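Local atomic coordinates of pyridoxal kinase (Entamoeba histolytica, PDB entry 4S1H), a protein that probably catalyses the ATP-dependent phosphorylation of pyridoxal to pyridoxal 5'-phosphate, and is captured here with ADP and magnesium bound. Residues A[107-112]-A[139-144]; A[241-246]-A[272-277]; A[85-90]-A[123-128]. All blocks are in the same frame, centred on the assembly; numbering follows the deposited sequence.

Interaction 1: A[107-112]-A[139-144]; sequences YFLCDP and IITPNA. With MG (magnesium ion), chain D; ADP (adenosine-5'-diphosphate), chain C.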
# COMPACT_ATOMS: atom_id res chain seq x y z
N TYR A 107 19.84 4.91 -8.16
CA TYR A 107 19.90 3.51 -8.56
C TYR A 107 18.51 3.06 -9.05
O TYR A 107 17.54 3.03 -8.29
CB TYR A 107 20.38 2.67 -7.38
CG TYR A 107 20.68 1.20 -7.68
CD1 TYR A 107 21.94 0.79 -8.12
CD2 TYR A 107 19.71 0.21 -7.47
CE1 TYR A 107 22.21 -0.56 -8.37
CE2 TYR A 107 19.97 -1.14 -7.73
CZ TYR A 107 21.22 -1.52 -8.17
OH TYR A 107 21.48 -2.85 -8.41
N PHE A 108 18.41 2.70 -10.33
CA PHE A 108 17.15 2.33 -10.94
C PHE A 108 17.10 0.84 -11.22
O PHE A 108 17.89 0.32 -12.02
CB PHE A 108 16.93 3.17 -12.19
CG PHE A 108 15.74 2.79 -13.04
CD1 PHE A 108 14.59 2.17 -12.51
CD2 PHE A 108 15.77 3.06 -14.41
CE1 PHE A 108 13.52 1.86 -13.33
CE2 PHE A 108 14.68 2.78 -15.20
CZ PHE A 108 13.55 2.18 -14.67
N LEU A 109 16.23 0.15 -10.50
CA LEU A 109 15.89 -1.25 -10.74
C LEU A 109 14.64 -1.28 -11.60
O LEU A 109 13.56 -0.88 -11.14
CB LEU A 109 15.67 -1.99 -9.42
CG LEU A 109 15.45 -3.52 -9.48
CD1 LEU A 109 15.61 -4.10 -8.09
CD2 LEU A 109 14.11 -3.92 -10.06
N CYS A 110 14.76 -1.75 -12.82
CA CYS A 110 13.65 -1.90 -13.73
C CYS A 110 13.23 -3.36 -13.72
O CYS A 110 14.01 -4.24 -14.09
CB CYS A 110 14.02 -1.45 -15.15
SG CYS A 110 12.67 -1.58 -16.33
N ASP A 111 12.02 -3.62 -13.27
CA ASP A 111 11.47 -4.98 -13.30
C ASP A 111 10.46 -5.03 -14.43
O ASP A 111 9.32 -4.60 -14.27
CB ASP A 111 10.77 -5.23 -11.96
CG ASP A 111 10.38 -6.64 -11.76
OD1 ASP A 111 10.99 -7.53 -12.40
OD2 ASP A 111 9.51 -6.90 -10.88
N PRO A 112 10.87 -5.50 -15.61
CA PRO A 112 9.97 -5.52 -16.75
C PRO A 112 8.92 -6.60 -16.52
O PRO A 112 9.27 -7.74 -16.29
CB PRO A 112 10.88 -5.82 -17.91
CG PRO A 112 12.02 -6.60 -17.33
CD PRO A 112 12.14 -6.18 -15.89
N ILE A 139 20.03 -2.07 -13.02
CA ILE A 139 19.80 -3.49 -12.94
C ILE A 139 18.40 -3.79 -13.46
O ILE A 139 17.44 -3.00 -13.22
CB ILE A 139 20.00 -4.01 -11.52
CG1 ILE A 139 19.84 -5.51 -11.44
CG2 ILE A 139 19.04 -3.31 -10.54
CD1 ILE A 139 20.27 -6.09 -10.12
N ILE A 140 18.25 -4.91 -14.14
CA ILE A 140 16.94 -5.36 -14.57
C ILE A 140 16.69 -6.76 -14.04
O ILE A 140 17.64 -7.55 -13.92
CB ILE A 140 16.72 -5.25 -16.08
CG1 ILE A 140 17.63 -6.20 -16.89
CG2 ILE A 140 16.95 -3.82 -16.55
CD1 ILE A 140 17.21 -6.28 -18.34
N THR A 141 15.42 -7.10 -13.79
CA THR A 141 15.03 -8.39 -13.16
C THR A 141 13.95 -9.16 -13.93
O THR A 141 12.88 -9.50 -13.35
CB THR A 141 14.59 -8.15 -11.70
OG1 THR A 141 13.53 -7.20 -11.70
CG2 THR A 141 15.71 -7.59 -10.86
N PRO A 142 14.16 -9.42 -15.21
CA PRO A 142 13.19 -10.20 -15.97
C PRO A 142 13.24 -11.70 -15.61
O PRO A 142 14.30 -12.22 -15.25
CB PRO A 142 13.70 -10.07 -17.40
CG PRO A 142 15.19 -9.99 -17.25
CD PRO A 142 15.38 -9.16 -16.01
N ASN A 143 12.12 -12.40 -15.79
CA ASN A 143 12.15 -13.84 -15.96
C ASN A 143 12.62 -14.21 -17.39
O ASN A 143 12.87 -13.33 -18.23
CB ASN A 143 10.80 -14.48 -15.58
CG ASN A 143 9.67 -14.10 -16.53
OD1 ASN A 143 9.90 -13.79 -17.70
ND2 ASN A 143 8.44 -14.09 -16.01
N ALA A 144 12.77 -15.50 -17.67
CA ALA A 144 13.29 -15.93 -18.97
C ALA A 144 12.40 -15.48 -20.13
O ALA A 144 12.89 -15.06 -21.18
CB ALA A 144 13.49 -17.42 -19.00
MG MG D . 10.94 -9.52 -12.45
PB ADP C . 7.87 -13.74 -12.12
O1B ADP C . 7.60 -14.84 -13.13
O2B ADP C . 6.68 -13.45 -11.23
O3B ADP C . 8.53 -12.56 -12.76
PA ADP C . 9.74 -15.74 -11.17
O1A ADP C . 11.04 -15.56 -11.91
O2A ADP C . 8.78 -16.79 -11.63
O3A ADP C . 8.97 -14.32 -11.10
O5' ADP C . 10.04 -15.98 -9.64
C5' ADP C . 10.83 -15.14 -8.84
C4' ADP C . 11.50 -16.00 -7.81
O4' ADP C . 10.50 -16.68 -7.04
C3' ADP C . 12.34 -17.10 -8.46
O3' ADP C . 13.69 -16.66 -8.67
C2' ADP C . 12.22 -18.22 -7.47
O2' ADP C . 13.17 -18.05 -6.43
C1' ADP C . 10.83 -18.05 -6.88
N9 ADP C . 9.78 -18.91 -7.48
C8 ADP C . 8.81 -18.59 -8.35
N7 ADP C . 8.02 -19.65 -8.64
C5 ADP C . 8.50 -20.68 -7.92
C6 ADP C . 8.13 -22.11 -7.73
N6 ADP C . 7.08 -22.62 -8.41
N1 ADP C . 8.90 -22.84 -6.90
C2 ADP C . 9.96 -22.31 -6.22
N3 ADP C . 10.33 -21.02 -6.34
C4 ADP C . 9.65 -20.19 -7.16
O HOH W 1 8.99 -9.57 -11.39
O HOH W 2 9.98 -9.51 -14.17
O HOH W 3 11.86 -9.58 -10.32
O HOH W 4 11.03 -11.57 -12.41

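Interaction 2: A[241-246]-A[272-277]; sequences AISTLQ and ESFTIT. With ADP (adenosine-5'-diphosphate), chain C.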
# COMPACT_ATOMS: atom_id res chain seq x y z
N ALA A 241 17.08 -12.70 -0.57
CA ALA A 241 15.79 -12.51 -1.20
C ALA A 241 15.21 -13.84 -1.68
O ALA A 241 14.06 -14.14 -1.38
CB ALA A 241 15.86 -11.49 -2.32
N ILE A 242 16.03 -14.67 -2.33
CA ILE A 242 15.57 -15.96 -2.83
C ILE A 242 15.25 -16.90 -1.67
O ILE A 242 14.28 -17.64 -1.72
CB ILE A 242 16.62 -16.59 -3.77
CG1 ILE A 242 16.76 -15.69 -5.01
CG2 ILE A 242 16.35 -18.07 -4.08
CD1 ILE A 242 15.74 -15.84 -6.10
N SER A 243 16.04 -16.81 -0.61
CA SER A 243 15.83 -17.61 0.59
C SER A 243 14.55 -17.26 1.28
O SER A 243 13.76 -18.15 1.62
CB SER A 243 17.03 -17.53 1.54
OG SER A 243 18.20 -18.03 0.89
N THR A 244 14.31 -15.96 1.48
CA THR A 244 13.08 -15.49 2.10
C THR A 244 11.87 -15.88 1.25
O THR A 244 10.86 -16.35 1.77
CB THR A 244 13.16 -13.98 2.34
OG1 THR A 244 14.22 -13.74 3.28
CG2 THR A 244 11.85 -13.43 2.89
N LEU A 245 12.01 -15.78 -0.07
CA LEU A 245 10.92 -16.19 -0.96
C LEU A 245 10.58 -17.67 -0.85
O LEU A 245 9.40 -18.05 -0.87
CB LEU A 245 11.25 -15.81 -2.40
CG LEU A 245 10.16 -15.66 -3.46
CD1 LEU A 245 8.83 -15.11 -2.97
CD2 LEU A 245 10.71 -14.77 -4.57
N GLN A 246 11.59 -18.55 -0.73
CA GLN A 246 11.31 -19.98 -0.53
C GLN A 246 10.52 -20.20 0.73
O GLN A 246 9.56 -20.95 0.76
CB GLN A 246 12.60 -20.83 -0.47
CG GLN A 246 13.22 -21.11 -1.82
CD GLN A 246 12.28 -21.85 -2.77
OE1 GLN A 246 11.63 -21.27 -3.63
NE2 GLN A 246 12.19 -23.16 -2.59
N GLU A 272 20.91 -17.14 4.25
CA GLU A 272 21.32 -17.28 2.87
C GLU A 272 21.46 -18.77 2.64
O GLU A 272 22.55 -19.33 2.78
CB GLU A 272 22.61 -16.50 2.64
CG GLU A 272 22.40 -15.01 2.88
CD GLU A 272 23.62 -14.15 2.66
OE1 GLU A 272 24.55 -14.60 1.95
OE2 GLU A 272 23.61 -13.00 3.17
N SER A 273 20.36 -19.40 2.26
CA SER A 273 20.21 -20.85 2.20
C SER A 273 20.71 -21.50 0.93
O SER A 273 20.77 -22.73 0.87
CB SER A 273 18.74 -21.24 2.31
OG SER A 273 18.07 -20.42 3.20
N PHE A 274 21.02 -20.70 -0.10
CA PHE A 274 21.43 -21.27 -1.40
C PHE A 274 22.88 -21.02 -1.63
O PHE A 274 23.52 -20.21 -0.98
CB PHE A 274 20.61 -20.64 -2.53
CG PHE A 274 19.17 -21.00 -2.48
CD1 PHE A 274 18.25 -20.26 -1.75
CD2 PHE A 274 18.74 -22.15 -3.15
CE1 PHE A 274 16.93 -20.66 -1.71
CE2 PHE A 274 17.42 -22.53 -3.12
CZ PHE A 274 16.52 -21.79 -2.41
N THR A 275 23.43 -21.78 -2.56
CA THR A 275 24.80 -21.66 -2.94
C THR A 275 24.91 -20.71 -4.12
O THR A 275 24.19 -20.87 -5.11
CB THR A 275 25.36 -23.05 -3.32
OG1 THR A 275 25.23 -23.93 -2.19
CG2 THR A 275 26.81 -22.98 -3.72
N ILE A 276 25.81 -19.74 -4.00
CA ILE A 276 26.22 -18.88 -5.11
C ILE A 276 27.24 -19.65 -5.93
O ILE A 276 28.34 -19.97 -5.46
CB ILE A 276 26.91 -17.58 -4.61
CG1 ILE A 276 25.91 -16.77 -3.79
CG2 ILE A 276 27.48 -16.75 -5.76
CD1 ILE A 276 24.67 -16.41 -4.55
N THR A 277 26.86 -19.98 -7.17
CA THR A 277 27.77 -20.75 -8.05
C THR A 277 28.32 -19.87 -9.15
O THR A 277 27.59 -19.49 -10.08
CB THR A 277 27.00 -21.92 -8.63
OG1 THR A 277 26.50 -22.71 -7.54
CG2 THR A 277 27.90 -22.78 -9.59
PB ADP C . 7.87 -13.74 -12.12
O1B ADP C . 7.60 -14.84 -13.13
O2B ADP C . 6.68 -13.45 -11.23
O3B ADP C . 8.53 -12.56 -12.76
PA ADP C . 9.74 -15.74 -11.17
O1A ADP C . 11.04 -15.56 -11.91
O2A ADP C . 8.78 -16.79 -11.63
O3A ADP C . 8.97 -14.32 -11.10
O5' ADP C . 10.04 -15.98 -9.64
C5' ADP C . 10.83 -15.14 -8.84
C4' ADP C . 11.50 -16.00 -7.81
O4' ADP C . 10.50 -16.68 -7.04
C3' ADP C . 12.34 -17.10 -8.46
O3' ADP C . 13.69 -16.66 -8.67
C2' ADP C . 12.22 -18.22 -7.47
O2' ADP C . 13.17 -18.05 -6.43
C1' ADP C . 10.83 -18.05 -6.88
N9 ADP C . 9.78 -18.91 -7.48
C8 ADP C . 8.81 -18.59 -8.35
N7 ADP C . 8.02 -19.65 -8.64
C5 ADP C . 8.50 -20.68 -7.92
C6 ADP C . 8.13 -22.11 -7.73
N6 ADP C . 7.08 -22.62 -8.41
N1 ADP C . 8.90 -22.84 -6.90
C2 ADP C . 9.96 -22.31 -6.22
N3 ADP C . 10.33 -21.02 -6.34
C4 ADP C . 9.65 -20.19 -7.16

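Interaction 3: A[85-90]-A[123-128]; sequences PSSDLV and KSEVQD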
# COMPACT_ATOMS: atom_id res chain seq x y z
N PRO A 85 0.23 -0.70 -17.83
CA PRO A 85 -0.85 -1.19 -18.68
C PRO A 85 -0.79 -0.67 -20.12
O PRO A 85 -1.43 -1.26 -21.00
CB PRO A 85 -2.12 -0.69 -17.96
CG PRO A 85 -1.69 0.55 -17.29
CD PRO A 85 -0.27 0.31 -16.87
N SER A 86 -0.02 0.39 -20.36
CA SER A 86 -0.00 1.08 -21.64
C SER A 86 1.33 1.77 -21.87
O SER A 86 1.99 2.18 -20.91
CB SER A 86 -1.15 2.11 -21.71
OG SER A 86 -1.15 2.99 -20.59
N SER A 87 1.73 1.88 -23.14
CA SER A 87 3.03 2.45 -23.49
C SER A 87 3.14 3.95 -23.17
O SER A 87 4.24 4.43 -22.90
CB SER A 87 3.36 2.22 -24.95
OG SER A 87 2.33 2.73 -25.76
N ASP A 88 2.05 4.69 -23.22
CA ASP A 88 2.13 6.13 -22.90
C ASP A 88 2.75 6.40 -21.54
O ASP A 88 3.55 7.33 -21.37
CB ASP A 88 0.78 6.84 -23.10
CG ASP A 88 -0.38 6.22 -22.30
OD1 ASP A 88 -0.18 5.22 -21.57
OD2 ASP A 88 -1.52 6.72 -22.45
N LEU A 89 2.39 5.56 -20.56
CA LEU A 89 2.90 5.71 -19.19
C LEU A 89 4.38 5.34 -19.16
O LEU A 89 5.14 5.89 -18.38
CB LEU A 89 2.12 4.85 -18.19
CG LEU A 89 0.61 5.10 -18.06
CD1 LEU A 89 0.00 4.02 -17.18
CD2 LEU A 89 0.35 6.49 -17.53
N VAL A 90 4.81 4.41 -20.02
CA VAL A 90 6.20 4.04 -20.04
C VAL A 90 7.05 5.19 -20.57
O VAL A 90 8.09 5.49 -20.00
CB VAL A 90 6.44 2.76 -20.89
CG1 VAL A 90 7.93 2.40 -20.96
CG2 VAL A 90 5.65 1.58 -20.33
N LYS A 123 -0.08 -5.81 -23.86
CA LYS A 123 -0.24 -5.33 -25.14
C LYS A 123 1.15 -5.26 -25.70
O LYS A 123 2.10 -4.86 -25.09
CB LYS A 123 -0.88 -3.95 -25.06
CG LYS A 123 -2.07 -3.71 -25.94
CD LYS A 123 -2.64 -2.27 -25.74
CE LYS A 123 -2.58 -1.76 -24.30
NZ LYS A 123 -3.35 -0.49 -24.11
N SER A 124 1.24 -5.70 -26.89
CA SER A 124 2.50 -5.59 -27.70
C SER A 124 3.15 -4.18 -27.74
O SER A 124 4.38 -4.04 -27.88
CB SER A 124 2.26 -6.04 -29.13
OG SER A 124 3.50 -6.09 -29.81
N GLU A 125 2.32 -3.13 -27.64
CA GLU A 125 2.84 -1.77 -27.60
C GLU A 125 3.79 -1.58 -26.41
O GLU A 125 4.80 -0.89 -26.53
CB GLU A 125 1.70 -0.73 -27.57
CG GLU A 125 0.81 -0.75 -26.32
CD GLU A 125 -0.14 0.43 -26.25
OE1 GLU A 125 -0.70 0.84 -27.29
OE2 GLU A 125 -0.33 0.94 -25.13
N VAL A 126 3.45 -2.20 -25.27
CA VAL A 126 4.22 -2.07 -24.02
C VAL A 126 5.61 -2.64 -24.17
O VAL A 126 6.57 -2.02 -23.73
CB VAL A 126 3.50 -2.70 -22.77
CG1 VAL A 126 4.43 -2.79 -21.57
CG2 VAL A 126 2.27 -1.90 -22.40
N GLN A 127 5.73 -3.79 -24.86
CA GLN A 127 7.04 -4.42 -25.06
C GLN A 127 8.06 -3.48 -25.67
O GLN A 127 9.17 -3.37 -25.16
CB GLN A 127 7.00 -5.71 -25.90
CG GLN A 127 6.10 -6.81 -25.34
CD GLN A 127 6.09 -8.03 -26.25
OE1 GLN A 127 7.14 -8.54 -26.61
NE2 GLN A 127 4.91 -8.49 -26.62
N ASP A 128 7.70 -2.82 -26.77
CA ASP A 128 8.63 -1.93 -27.44
C ASP A 128 9.05 -0.75 -26.57
O ASP A 128 10.22 -0.35 -26.56
CB ASP A 128 8.06 -1.45 -28.78
CG ASP A 128 7.90 -2.58 -29.77
OD1 ASP A 128 8.64 -3.59 -29.68
OD2 ASP A 128 7.00 -2.46 -30.62
O HOH W 5 -0.48 3.97 -24.75

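Interaction 1: A[107-112]-A[139-144]
Leu109 pairs with Ile139 and Cys110 with Ile140 in parallel register, tied by Cys110 N to Ile139 O (3.0 Å), Thr141 N to Cys110 O (3.2 Å) and a weak bond from Ile139 N to Phe108 O. CG2 of Ile139 carries most of the apolar contact. It lies 3.7 Å from Leu109 CG, whose side chain runs beside that of Ile139 and points the same way, and it also meets the phenol end of Tyr107. Cys110 and Ile140 occupy the other face of the sheet. Further along, at Asp111 and Thr141, the contact turns polar. With chi1 of 56°, Thr141 OG1 sits between its own backbone N and carbonyl carbon and donates to Asp111 OD1 at 2.7 Å, coming from above the carboxylate plane, 60° out of it. The same OD1 binds magnesium at 2.0 Å, and the carbonyl O of Thr141 binds it at 2.1 Å; four waters complete six ligands. Asn143 ND2 donates to ADP O1B at 3.1 Å in a nearly straight bond (169°). Two neighbouring segments of a ribokinase-type fold thus supply both protein ligands of one metal. OD1 is gripped by the cation and the Thr141 hydroxyl together, which restrains the carboxylate, and the metal in turn reaches ADP O3B through a water that it binds.

Interaction 2: A[241-246]-A[272-277]
The ring of Phe274 meets helix 234-250 by its rim: Ser243 OG and Gln246 CG both lie at the edge, near the ring plane, and Ile242 CG2 approaches obliquely, 3.6 Å from CE1. Gln246 CG is closer still, 3.4 Å from CZ. The contact is helix-to-loop packing in the ribokinase-type fold. Residues 272-276 pass over the outer side of the helix on their way to strand 277-278, and Ile204 of strand 202-207 also touches the ring.

Beside the ring there is one hydrogen bond between the segments. Ser273 N donates to Ser243 OG at 2.9 Å, with an N-H...O angle of 161°. That hydroxyl is placed anti to its carbonyl carbon (chi1 -61°), and from there it also bonds to Asn239 O, one turn back in the helix. A single hydroxyl of a buried serine therefore serves the helix and the passing chain together. The crossing is secured further by the carboxylate of Glu272, held by Arg240 and His236, and by Asn239 ND2, which bonds to Phe274 O.

The helix faces ADP as well. Ile242, Leu245 and Gln246 belong to the nucleotide pocket, and Leu245 CD2 comes within 3.1 Å of the ribose O4'. Ile242 links the two sides through its two branches: while CG2 touches the phenylalanine, CD1 reaches the ribose and stops 3.4 Å from O3' of ADP.

Interaction 3: A[85-90]-A[123-128]
Glu125, in the first turn of helix 124-133, reaches across to Ser87 near the start of helix 87-100, so the contact joins the N-terminal ends of two neighbouring helices of an alpha/beta fold. Its core is one backbone-to-carboxylate bond. Ser87 N donates to Glu125 OE2 at 3.0 Å, almost straight at 171°, from above the carboxylate plane and 38° out of it. CG of Glu125 lies in the crowded position between backbone N and carbonyl carbon (chi1 65°), and the extended chain beyond it carries the carboxylate to Ser87. A water adds a second link: it accepts from Asp88 N at 3.0 Å and donates to Glu125 OE2 at 3.1 Å. Two successive N-H groups at the start of one helix are thereby served, directly and through water, by a single oxygen from the other. A negative group placed here would be expected to suit the partial positive charge of a helix start.

Two more charged groups lie close by. Lys123 NZ makes a long, weak salt bridge to the same OE2, but this lysine is poorly ordered. Asp88 OD1 turns back within its own segment and accepts from Ser86 OG at 2.6 Å, on the syn side of the carboxylate.

Below the polar edge a methyl of Val126 packs on the backbone of Ser86, with CG2 3.8 Å from Ser86 CA. Farther along, Val90 meets Met130 and Leu133, so the helices remain in contact past their first turns. Pro85 lies about 7 Å, side chain to side chain, from Ser10, which binds pyridoxal 5'-phosphate in another structure of this protein; the ligand is absent from this chain. Such side-by-side helices, each leading into the next parallel strand, are typical of the successive beta-alpha-beta crossovers of the alpha/beta/alpha ribokinase-type fold.

In the fold
Interactions 1 and 3 belong to the same run of alternating strands and helices. Helix 87-100 leads to strand 107-110 and helix 124-133 to strand 139-140, so their segments alternate along the chain: one contact pairs the strands, the other the helices preceding them. Their centres lie about 16 Å apart. Interaction 2 follows in the sequence, across the chain's centre from interaction 3, about 33 Å away centre to centre. It does not touch interaction 1, about 9 Å off at the nearest atoms, yet ADP bridges the two: the phosphates face the metal-binding residues of interaction 1, the nucleoside the helix of interaction 2. Interactions 1 and 2 thus frame the nucleotide site, while interaction 3 lies away from it.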